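PDB 2JHP: core protein VP4 from Bluetongue virus, which caps viral messenger RNA as a multifunctional enzyme and forms part of the inner capsid of the virus. Local coordinates for residues 340-345 with 354-359; 302-307 with 335-340. One frame throughout, in Å; residues are numbered along the deposited sequence.

Contact 1 (340-345 with 354-359); sequences MRLRGY and PDASVT
Ala356 meets the end of strand 335-341 with both its backbone and its methyl group. Its N-H reaches Arg341 O at 3.0 Å, lying in the carbonyl plane though bent at the hydrogen (141°), and Ala356 CB packs 3.9 Å from Met340 CB, with Leu342 CD2 slightly farther off at 4.2 Å. This buried apolar patch is the tight part of the contact. Beside it Thr321 touches the Ala356 side chain, and its OG1 is hydrogen-bonded to both Arg341 N and Pro354 O, bridging the two backbones.

The other part, around Asp355 and the Arg341 guanidinium, is polar and more exposed. CG of Arg341 is anti to the backbone N (chi1 -160°), and the chain bends again at chi2 and chi3. CA of Asp355 lies over one face of the guanidinium, offset toward its rim. NH2 of Arg341 forms a salt bridge with Asp355 OD2 at 3.0 Å, the two flat groups being inclined by 59°. NE of Arg341 bonds to Leu342 O at 3.3 Å, and NH1 to the carbonyl of His353. Arg343 stays looser, its CD 4.3 Å from Asp355 OD1.

The contact ties the end of strand 335-341, in a seven-stranded mixed sheet, to the start of strand 357-362, which pairs with 315-320 in a separate two-stranded sheet. With each guanidinium nitrogen engaged, Arg341 probably keeps a fixed orientation even though the carboxylate beside it is exposed.

Contact 2 (302-307 with 335-340); sequences SALIKH and ELRNFM
Ser302 begins the pairing with its CB 3.7 Å from Phe339 CE1. Ala303 follows in a hydrogen-bonded antiparallel pair with Met340, bonded in both directions, their CB atoms on the face toward helix 280-295. On the reverse face Leu304, in a non-hydrogen-bonded pair, sets CD1 3.9 Å from Phe339 CB, near the plane of the ring at its edge. Ile305 gives a nearly straight bond from its N to Asn338 O (2.7 Å, 170°), while its CG1 touches Met340 SD at 3.6 Å.

Lys306 brings its NZ 2.6 Å from Glu335 OE1, from above the carboxylate plane; Glu335 reaches it with an extended chain. Arg337 sets NH1 3.3 Å from Lys306 CB, while its NE bonds to Gln326 and its NH2 forms a salt bridge with Asp265. At His307 the carbonyl accepts Leu336 N at 2.8 Å, but the return bond to Leu336 O is weak.

Bound S-adenosyl-L-homocysteine lies about 6 Å from the Lys306 side chain. Lys306 and Glu335, with Lys178 and Asp265 nearby, match the K-D-K-E tetrad of 2'-O-methyltransferases, consistent with a role for this charged cluster in methylating the RNA cap.

Both contacts use strand 335-341 and share Met340, but they lie at different depths. Contact 2 is wholly buried and joins neighbouring strands of a seven-stranded sheet whose order, 3-2-1-4-5-7-6, is that of the Rossmann-like methyltransferase fold. Contact 1, with its centre 12 Å away, is partly exposed and lies where the strand runs out into a loop. A regular ladder of backbone bonds dominates contact 2, whereas a single backbone bond crosses contact 1. Each has a salt bridge: that of contact 2 is buried near the bound S-adenosyl-L-homocysteine, that of contact 1 is near the surface. Leu342 CD1 links them, packing 4.3 Å from Ser302 C.

Contact 1 (340-345 with 354-359)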
loop_
_atom_site.group_PDB
_atom_site.type_symbol
_atom_site.label_atom_id
_atom_site.label_comp_id
_atom_site.label_asym_id
_atom_site.label_seq_id
_atom_site.Cartn_x
_atom_site.Cartn_y
_atom_site.Cartn_z
ATOM N N MET A 340 -21.049 12.221 14.449
ATOM C CA MET A 340 -20.914 12.544 15.854
ATOM C C MET A 340 -19.889 11.596 16.459
ATOM O O MET A 340 -20.099 10.379 16.474
ATOM C CB MET A 340 -22.261 12.385 16.579
ATOM C CG MET A 340 -23.420 13.264 16.070
ATOM S SD MET A 340 -25.027 12.931 16.854
ATOM C CE MET A 340 -24.669 13.346 18.550
ATOM N N ARG A 341 -18.770 12.147 16.934
ATOM C CA ARG A 341 -17.780 11.358 17.664
ATOM C C ARG A 341 -18.138 11.404 19.137
ATOM O O ARG A 341 -18.265 12.479 19.730
ATOM C CB ARG A 341 -16.369 11.876 17.436
ATOM C CG ARG A 341 -15.288 10.830 17.760
ATOM C CD ARG A 341 -14.300 11.369 18.760
ATOM N NE ARG A 341 -14.841 11.349 20.108
ATOM C CZ ARG A 341 -14.511 12.200 21.070
ATOM N NH1 ARG A 341 -13.631 13.167 20.845
ATOM N NH2 ARG A 341 -15.074 12.083 22.263
ATOM N N LEU A 342 -18.328 10.228 19.715
ATOM C CA LEU A 342 -18.805 10.125 21.081
ATOM C C LEU A 342 -17.782 9.428 21.971
ATOM O O LEU A 342 -16.707 9.061 21.525
ATOM C CB LEU A 342 -20.140 9.370 21.108
ATOM C CG LEU A 342 -21.296 9.893 20.258
ATOM C CD1 LEU A 342 -22.421 8.864 20.187
ATOM C CD2 LEU A 342 -21.820 11.209 20.800
ATOM N N ARG A 343 -18.107 9.280 23.246
ATOM C CA ARG A 343 -17.350 8.380 24.089
ATOM C C ARG A 343 -18.150 7.096 24.065
ATOM O O ARG A 343 -19.348 7.115 23.761
ATOM C CB ARG A 343 -17.156 8.931 25.508
ATOM C CG ARG A 343 -18.420 9.360 26.205
ATOM C CD ARG A 343 -18.649 10.868 26.132
ATOM N NE ARG A 343 -20.072 11.183 26.291
ATOM C CZ ARG A 343 -20.799 10.880 27.367
ATOM N NH1 ARG A 343 -20.254 10.246 28.403
ATOM N NH2 ARG A 343 -22.087 11.202 27.401
ATOM N N GLY A 344 -17.494 5.989 24.375
ATOM C CA GLY A 344 -18.051 4.664 24.135
ATOM C C GLY A 344 -16.904 3.842 23.591
ATOM O O GLY A 344 -16.063 4.368 22.855
ATOM N N TYR A 345 -16.838 2.564 23.965
ATOM C CA TYR A 345 -15.723 1.723 23.539
ATOM C C TYR A 345 -15.547 1.774 22.019
ATOM O O TYR A 345 -16.528 1.786 21.265
ATOM C CB TYR A 345 -15.886 0.288 24.043
ATOM C CG TYR A 345 -14.710 -0.589 23.717
ATOM C CD1 TYR A 345 -14.720 -1.393 22.585
ATOM C CD2 TYR A 345 -13.574 -0.596 24.523
ATOM C CE1 TYR A 345 -13.630 -2.205 22.266
ATOM C CE2 TYR A 345 -12.474 -1.402 24.213
ATOM C CZ TYR A 345 -12.514 -2.207 23.084
ATOM O OH TYR A 345 -11.446 -3.015 22.766
ATOM N N PRO A 354 -13.130 16.219 17.544
ATOM C CA PRO A 354 -13.751 16.813 18.738
ATOM C C PRO A 354 -15.084 16.158 19.109
ATOM O O PRO A 354 -15.900 15.865 18.230
ATOM C CB PRO A 354 -13.946 18.285 18.358
ATOM C CG PRO A 354 -13.786 18.359 16.896
ATOM C CD PRO A 354 -12.915 17.210 16.475
ATOM N N ASP A 355 -15.262 15.912 20.407
ATOM C CA ASP A 355 -16.513 15.423 21.001
ATOM C C ASP A 355 -17.704 16.139 20.376
ATOM O O ASP A 355 -17.626 17.335 20.085
ATOM C CB ASP A 355 -16.499 15.701 22.510
ATOM C CG ASP A 355 -16.778 14.460 23.345
ATOM O OD1 ASP A 355 -17.824 13.797 23.140
ATOM O OD2 ASP A 355 -15.938 14.150 24.225
ATOM N N ALA A 356 -18.806 15.423 20.164
ATOM C CA ALA A 356 -19.965 16.051 19.538
ATOM C C ALA A 356 -20.523 17.090 20.476
ATOM O O ALA A 356 -20.745 16.812 21.659
ATOM C CB ALA A 356 -21.023 15.032 19.164
ATOM N N SER A 357 -20.711 18.296 19.943
ATOM C CA SER A 357 -21.217 19.424 20.721
ATOM C C SER A 357 -22.246 20.256 19.953
ATOM O O SER A 357 -22.530 20.000 18.787
ATOM C CB SER A 357 -20.054 20.315 21.164
ATOM O OG SER A 357 -19.263 20.689 20.047
ATOM N N VAL A 358 -22.801 21.255 20.623
ATOM C CA VAL A 358 -23.782 22.134 20.005
ATOM C C VAL A 358 -23.074 23.068 19.027
ATOM O O VAL A 358 -22.094 23.715 19.380
ATOM C CB VAL A 358 -24.628 22.888 21.061
ATOM C CG1 VAL A 358 -23.740 23.600 22.091
ATOM C CG2 VAL A 358 -25.593 23.862 20.391
ATOM N N THR A 359 -23.568 23.103 17.792
ATOM C CA THR A 359 -22.913 23.813 16.702
ATOM C C THR A 359 -23.886 24.768 16.013
ATOM O O THR A 359 -25.042 24.417 15.751
ATOM C CB THR A 359 -22.344 22.815 15.653
ATOM O OG1 THR A 359 -21.599 21.781 16.309
ATOM C CG2 THR A 359 -21.436 23.522 14.663
#

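Contact 2 (302-307 with 335-340)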
loop_
_atom_site.group_PDB
_atom_site.type_symbol
_atom_site.label_atom_id
_atom_site.label_comp_id
_atom_site.label_asym_id
_atom_site.label_seq_id
_atom_site.Cartn_x
_atom_site.Cartn_y
_atom_site.Cartn_z
ATOM N N SER A 302 -19.686 6.223 17.976
ATOM C CA SER A 302 -19.952 7.185 16.915
ATOM C C SER A 302 -21.393 7.125 16.439
ATOM O O SER A 302 -22.073 6.118 16.615
ATOM C CB SER A 302 -19.008 6.948 15.729
ATOM O OG SER A 302 -18.862 5.560 15.457
ATOM N N ALA A 303 -21.851 8.212 15.834
ATOM C CA ALA A 303 -23.191 8.270 15.279
ATOM C C ALA A 303 -23.164 8.961 13.929
ATOM O O ALA A 303 -22.376 9.889 13.709
ATOM C CB ALA A 303 -24.131 8.994 16.229
ATOM N N LEU A 304 -24.014 8.491 13.023
ATOM C CA LEU A 304 -24.248 9.197 11.766
ATOM C C LEU A 304 -25.734 9.536 11.622
ATOM O O LEU A 304 -26.571 8.643 11.469
ATOM C CB LEU A 304 -23.747 8.379 10.576
ATOM C CG LEU A 304 -23.438 9.146 9.286
ATOM C CD1 LEU A 304 -22.268 10.122 9.444
ATOM C CD2 LEU A 304 -23.136 8.158 8.191
ATOM N N ILE A 305 -26.050 10.826 11.681
ATOM C CA ILE A 305 -27.442 11.284 11.639
ATOM C C ILE A 305 -27.832 11.958 10.309
ATOM O O ILE A 305 -27.058 12.724 9.725
ATOM C CB ILE A 305 -27.760 12.257 12.825
ATOM C CG1 ILE A 305 -27.080 11.808 14.141
ATOM C CG2 ILE A 305 -29.277 12.459 12.981
ATOM C CD1 ILE A 305 -27.618 10.519 14.777
ATOM N N LYS A 306 -29.042 11.659 9.846
ATOM C CA LYS A 306 -29.645 12.341 8.703
ATOM C C LYS A 306 -29.690 13.846 8.961
ATOM O O LYS A 306 -30.035 14.282 10.059
ATOM C CB LYS A 306 -31.058 11.810 8.486
ATOM C CG LYS A 306 -31.616 12.012 7.098
ATOM C CD LYS A 306 -33.136 11.842 7.107
ATOM C CE LYS A 306 -33.640 11.151 5.850
ATOM N NZ LYS A 306 -32.963 11.666 4.636
ATOM N N HIS A 307 -29.334 14.638 7.957
ATOM C CA HIS A 307 -29.251 16.076 8.149
ATOM C C HIS A 307 -29.799 16.875 6.974
ATOM O O HIS A 307 -29.038 17.309 6.110
ATOM C CB HIS A 307 -27.803 16.487 8.419
ATOM C CG HIS A 307 -27.665 17.849 9.020
ATOM N ND1 HIS A 307 -27.485 18.982 8.258
ATOM C CD2 HIS A 307 -27.685 18.261 10.311
ATOM C CE1 HIS A 307 -27.395 20.033 9.053
ATOM N NE2 HIS A 307 -27.519 19.625 10.303
ATOM N N GLU A 335 -29.224 17.768 1.541
ATOM C CA GLU A 335 -29.142 16.916 2.712
ATOM C C GLU A 335 -27.685 16.518 2.901
ATOM O O GLU A 335 -26.986 16.170 1.940
ATOM C CB GLU A 335 -30.009 15.686 2.489
ATOM C CG GLU A 335 -30.097 14.736 3.641
ATOM C CD GLU A 335 -31.023 13.581 3.329
ATOM O OE1 GLU A 335 -32.252 13.812 3.282
ATOM O OE2 GLU A 335 -30.526 12.446 3.126
ATOM N N LEU A 336 -27.225 16.606 4.140
ATOM C CA LEU A 336 -25.873 16.202 4.491
ATOM C C LEU A 336 -25.962 15.060 5.475
ATOM O O LEU A 336 -27.057 14.565 5.757
ATOM C CB LEU A 336 -25.108 17.369 5.119
ATOM C CG LEU A 336 -25.066 18.682 4.332
ATOM C CD1 LEU A 336 -24.550 19.763 5.232
ATOM C CD2 LEU A 336 -24.220 18.593 3.066
ATOM N N ARG A 337 -24.811 14.638 5.988
ATOM C CA ARG A 337 -24.761 13.663 7.072
ATOM C C ARG A 337 -24.050 14.263 8.268
ATOM O O ARG A 337 -23.071 14.999 8.128
ATOM C CB ARG A 337 -24.082 12.366 6.628
ATOM C CG ARG A 337 -24.895 11.536 5.650
ATOM C CD ARG A 337 -26.177 11.034 6.280
ATOM N NE ARG A 337 -27.137 10.604 5.270
ATOM C CZ ARG A 337 -28.362 10.151 5.532
ATOM N NH1 ARG A 337 -28.789 10.034 6.784
ATOM N NH2 ARG A 337 -29.161 9.798 4.536
ATOM N N ASN A 338 -24.577 13.965 9.444
ATOM C CA ASN A 338 -24.042 14.493 10.677
ATOM C C ASN A 338 -23.262 13.405 11.361
ATOM O O ASN A 338 -23.843 12.452 11.873
ATOM C CB ASN A 338 -25.176 14.975 11.582
ATOM C CG ASN A 338 -24.678 15.685 12.829
ATOM O OD1 ASN A 338 -25.474 16.131 13.643
ATOM N ND2 ASN A 338 -23.366 15.789 12.987
ATOM N N PHE A 339 -21.941 13.536 11.336
ATOM C CA PHE A 339 -21.090 12.621 12.067
ATOM C C PHE A 339 -20.873 13.126 13.493
ATOM O O PHE A 339 -20.556 14.304 13.712
ATOM C CB PHE A 339 -19.750 12.388 11.355
ATOM C CG PHE A 339 -18.775 11.583 12.168
ATOM C CD1 PHE A 339 -18.981 10.223 12.384
ATOM C CD2 PHE A 339 -17.671 12.190 12.750
ATOM C CE1 PHE A 339 -18.091 9.484 13.150
ATOM C CE2 PHE A 339 -16.779 11.459 13.516
ATOM C CZ PHE A 339 -16.987 10.106 13.718
ATOM N N MET A 340 -21.049 12.221 14.449
ATOM C CA MET A 340 -20.914 12.544 15.854
ATOM C C MET A 340 -19.889 11.596 16.459
ATOM O O MET A 340 -20.099 10.379 16.474
ATOM C CB MET A 340 -22.261 12.385 16.579
ATOM C CG MET A 340 -23.420 13.264 16.070
ATOM S SD MET A 340 -25.027 12.931 16.854
ATOM C CE MET A 340 -24.669 13.346 18.550
#